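Long-range contact in regulatory protein of LacI family (Chloroflexus aggregans, PDB 3BBL), which probably regulates transcription as a LacI-family DNA-binding protein, with a periplasmic-binding-protein-like domain expected to sense a small effector: residues 127-135 and 161-169. Numbering follows the deposited sequence.
Sequences RIAILAWPE and GYILRGEGT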
loop_
_atom_site.group_PDB
_atom_site.type_symbol
_atom_site.label_atom_id
_atom_site.label_comp_id
_atom_site.label_asym_id
_atom_site.label_seq_id
_atom_site.Cartn_x
_atom_site.Cartn_y
_atom_site.Cartn_z
ATOM N N ARG A 127 -31.736 2.891 10.819
ATOM C CA ARG A 127 -31.185 4.236 10.739
ATOM C C ARG A 127 -29.749 4.048 10.276
ATOM O O ARG A 127 -28.833 3.859 11.077
ATOM C CB ARG A 127 -31.267 4.936 12.099
ATOM C CG ARG A 127 -32.708 5.133 12.613
ATOM C CD ARG A 127 -32.836 6.166 13.736
ATOM N NE ARG A 127 -32.089 5.820 14.944
ATOM C CZ ARG A 127 -32.387 4.817 15.763
ATOM N NH1 ARG A 127 -33.426 4.041 15.522
ATOM N NH2 ARG A 127 -31.629 4.582 16.824
ATOM N N ILE A 128 -29.576 4.069 8.960
ATOM C CA ILE A 128 -28.272 3.864 8.354
ATOM C C ILE A 128 -27.803 5.121 7.643
ATOM O O ILE A 128 -28.490 5.655 6.781
ATOM C CB ILE A 128 -28.323 2.709 7.328
ATOM C CG1 ILE A 128 -28.999 1.491 7.961
ATOM C CG2 ILE A 128 -26.912 2.381 6.837
ATOM C CD1 ILE A 128 -29.367 0.387 6.987
ATOM N N ALA A 129 -26.624 5.590 8.017
ATOM C CA ALA A 129 -26.074 6.784 7.419
ATOM C C ALA A 129 -24.909 6.411 6.503
ATOM O O ALA A 129 -24.412 5.273 6.530
ATOM C CB ALA A 129 -25.601 7.732 8.520
ATOM N N ILE A 130 -24.467 7.376 5.703
ATOM C CA ILE A 130 -23.351 7.142 4.800
ATOM C C ILE A 130 -22.414 8.348 4.686
ATOM O O ILE A 130 -22.850 9.502 4.608
ATOM C CB ILE A 130 -23.865 6.745 3.381
ATOM C CG1 ILE A 130 -22.686 6.398 2.471
ATOM C CG2 ILE A 130 -24.734 7.873 2.797
ATOM C CD1 ILE A 130 -23.109 5.903 1.099
ATOM N N LEU A 131 -21.121 8.061 4.706
ATOM C CA LEU A 131 -20.096 9.077 4.562
ATOM C C LEU A 131 -19.715 8.998 3.085
ATOM O O LEU A 131 -18.983 8.110 2.658
ATOM C CB LEU A 131 -18.911 8.753 5.472
ATOM C CG LEU A 131 -19.316 8.557 6.940
ATOM C CD1 LEU A 131 -18.071 8.446 7.810
ATOM C CD2 LEU A 131 -20.188 9.715 7.396
ATOM N N ALA A 132 -20.245 9.927 2.302
ATOM C CA ALA A 132 -20.020 9.942 0.864
ATOM C C ALA A 132 -19.060 11.026 0.379
ATOM O O ALA A 132 -18.523 11.808 1.169
ATOM C CB ALA A 132 -21.360 10.074 0.155
ATOM N N TRP A 133 -18.866 11.070 -0.935
ATOM C CA TRP A 133 -17.962 12.029 -1.557
ATOM C C TRP A 133 -18.714 13.129 -2.305
ATOM O O TRP A 133 -19.933 13.068 -2.452
ATOM C CB TRP A 133 -17.025 11.296 -2.527
ATOM C CG TRP A 133 -16.134 10.291 -1.880
ATOM C CD1 TRP A 133 -15.793 10.228 -0.564
ATOM C CD2 TRP A 133 -15.421 9.228 -2.530
ATOM N NE1 TRP A 133 -14.915 9.195 -0.348
ATOM C CE2 TRP A 133 -14.668 8.564 -1.537
ATOM C CE3 TRP A 133 -15.344 8.776 -3.854
ATOM C CZ2 TRP A 133 -13.845 7.466 -1.826
ATOM C CZ3 TRP A 133 -14.526 7.684 -4.140
ATOM C CH2 TRP A 133 -13.789 7.043 -3.128
ATOM N N PRO A 134 -17.989 14.152 -2.792
ATOM C CA PRO A 134 -18.609 15.261 -3.529
ATOM C C PRO A 134 -19.366 14.783 -4.762
ATOM O O PRO A 134 -19.114 13.691 -5.265
ATOM C CB PRO A 134 -17.418 16.144 -3.881
ATOM C CG PRO A 134 -16.491 15.919 -2.738
ATOM C CD PRO A 134 -16.557 14.422 -2.567
ATOM N N GLU A 135 -20.278 15.620 -5.252
ATOM C CA GLU A 135 -21.110 15.290 -6.412
ATOM C C GLU A 135 -20.364 15.149 -7.732
ATOM O O GLU A 135 -20.859 14.503 -8.658
ATOM C CB GLU A 135 -22.209 16.336 -6.586
ATOM C CG GLU A 135 -22.942 16.696 -5.308
ATOM C CD GLU A 135 -24.137 17.589 -5.569
ATOM O OE1 GLU A 135 -23.980 18.604 -6.283
ATOM O OE2 GLU A 135 -25.234 17.276 -5.058
ATOM N N GLY A 161 -29.899 14.420 6.325
ATOM C CA GLY A 161 -29.023 14.569 7.468
ATOM C C GLY A 161 -28.111 13.373 7.641
ATOM O O GLY A 161 -27.115 13.451 8.352
ATOM N N TYR A 162 -28.452 12.267 6.981
ATOM C CA TYR A 162 -27.664 11.031 7.045
ATOM C C TYR A 162 -26.726 10.840 5.855
ATOM O O TYR A 162 -26.055 9.815 5.752
ATOM C CB TYR A 162 -28.573 9.812 7.104
ATOM C CG TYR A 162 -29.143 9.495 8.451
ATOM C CD1 TYR A 162 -29.920 8.349 8.626
ATOM C CD2 TYR A 162 -28.903 10.316 9.560
ATOM C CE1 TYR A 162 -30.448 8.018 9.868
ATOM C CE2 TYR A 162 -29.424 9.992 10.818
ATOM C CZ TYR A 162 -30.195 8.839 10.960
ATOM O OH TYR A 162 -30.686 8.466 12.176
ATOM N N ILE A 163 -26.703 11.803 4.941
ATOM C CA ILE A 163 -25.839 11.705 3.779
ATOM C C ILE A 163 -24.861 12.853 3.854
ATOM O O ILE A 163 -25.191 13.978 3.509
ATOM C CB ILE A 163 -26.653 11.791 2.469
ATOM C CG1 ILE A 163 -27.661 10.648 2.423
ATOM C CG2 ILE A 163 -25.727 11.708 1.262
ATOM C CD1 ILE A 163 -28.543 10.659 1.198
ATOM N N LEU A 164 -23.654 12.567 4.318
ATOM C CA LEU A 164 -22.641 13.603 4.457
ATOM C C LEU A 164 -21.565 13.435 3.385
ATOM O O LEU A 164 -20.965 12.373 3.254
ATOM C CB LEU A 164 -22.031 13.533 5.864
ATOM C CG LEU A 164 -23.059 13.416 7.004
ATOM C CD1 LEU A 164 -22.343 13.389 8.334
ATOM C CD2 LEU A 164 -24.037 14.584 6.967
ATOM N N ARG A 165 -21.338 14.491 2.612
ATOM C CA ARG A 165 -20.357 14.467 1.533
ATOM C C ARG A 165 -19.085 15.216 1.891
ATOM O O ARG A 165 -19.133 16.299 2.466
ATOM C CB ARG A 165 -20.964 15.084 0.279
ATOM C CG ARG A 165 -22.164 14.350 -0.274
ATOM C CD ARG A 165 -22.792 15.200 -1.357
ATOM N NE ARG A 165 -23.896 14.551 -2.054
ATOM C CZ ARG A 165 -23.748 13.660 -3.023
ATOM N NH1 ARG A 165 -22.533 13.295 -3.419
ATOM N NH2 ARG A 165 -24.822 13.152 -3.611
ATOM N N GLY A 166 -17.947 14.637 1.525
ATOM C CA GLY A 166 -16.668 15.251 1.819
ATOM C C GLY A 166 -15.505 14.414 1.316
ATOM O O GLY A 166 -15.692 13.376 0.673
ATOM N N GLU A 167 -14.293 14.871 1.607
ATOM C CA GLU A 167 -13.091 14.161 1.196
ATOM C C GLU A 167 -12.937 12.830 1.927
ATOM O O GLU A 167 -13.222 12.722 3.122
ATOM C CB GLU A 167 -11.866 15.028 1.459
ATOM C CG GLU A 167 -11.905 16.348 0.723
ATOM C CD GLU A 167 -11.983 16.163 -0.782
ATOM O OE1 GLU A 167 -12.621 17.007 -1.455
ATOM O OE2 GLU A 167 -11.403 15.175 -1.294
ATOM N N GLY A 168 -12.466 11.822 1.204
ATOM C CA GLY A 168 -12.286 10.513 1.795
ATOM C C GLY A 168 -11.096 10.402 2.719
ATOM O O GLY A 168 -10.223 9.586 2.491
ATOM N N THR A 169 -11.055 11.212 3.771
ATOM C CA THR A 169 -9.942 11.161 4.715
ATOM C C THR A 169 -10.391 10.700 6.097
ATOM O O THR A 169 -11.589 10.625 6.402
ATOM C CB THR A 169 -9.262 12.544 4.896
ATOM O OG1 THR A 169 -10.191 13.467 5.487
ATOM C CG2 THR A 169 -8.764 13.078 3.558
HETATM O O HOH W 1 -20.505 11.591 -5.241
#
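Strands 128-132 and 163-165 are the two parallel strands of a beta-alpha-beta crossover through helix 138-153, with 163-165 at the edge of the sheet. Ile-130 N donates to Tyr-162 O at 2.9 Å, nearly straight, and Ile-130 O accepts Leu-164 N. Ala-132 continues the pattern: its N donates to Leu-164 O at 2.7 Å, and its O takes Gly-166 N. Ile-130 and Ile-163 share one face of the sheet, where CG2 of Ile-130 meets CG1 of Ile-163 at 4.1 Å. Leu-131 and Leu-164 lie on the other face, packed against Met-176 of helix 170-181.

The Tyr-162 ring reaches back past Ala-129 and Ile-128 to Arg-127, meeting them obliquely. Its CD1 is 3.6 Å from Ile-128 O. Its OH touches Arg-127 CD and is hydrogen-bonded to Arg-187 O.

Arg-165, the last residue of its strand, reaches the loop after strand 128-132. CG beside the backbone N (chi1 -62°), an extended chain and a turn at chi4 (-80°) bring NH1 to Trp-133 O, a bent bond of 2.8 Å. Glu-135 CG sits over one guanidinium face, 3.9 Å from Arg-165 CZ. Glu-135 OE2 is 4.3 Å from Arg-165 NE, well out of the guanidinium plane, so any attraction is probably through charge alone. The Trp-133 indole lies obliquely against 166-168, with NE1 3.6 Å from Gly-168 CA.

A leucine in place of Arg-165 would probably leave Trp-133 O without its side-chain donor. Main-chain bonds thus fix the strand register, while Arg-165 adds one side-chain bond and a guanidinium face to the loop's contacts. Buried Trp-133 NE1 has no polar partner in the model, consistent with an indole placed mainly by packing.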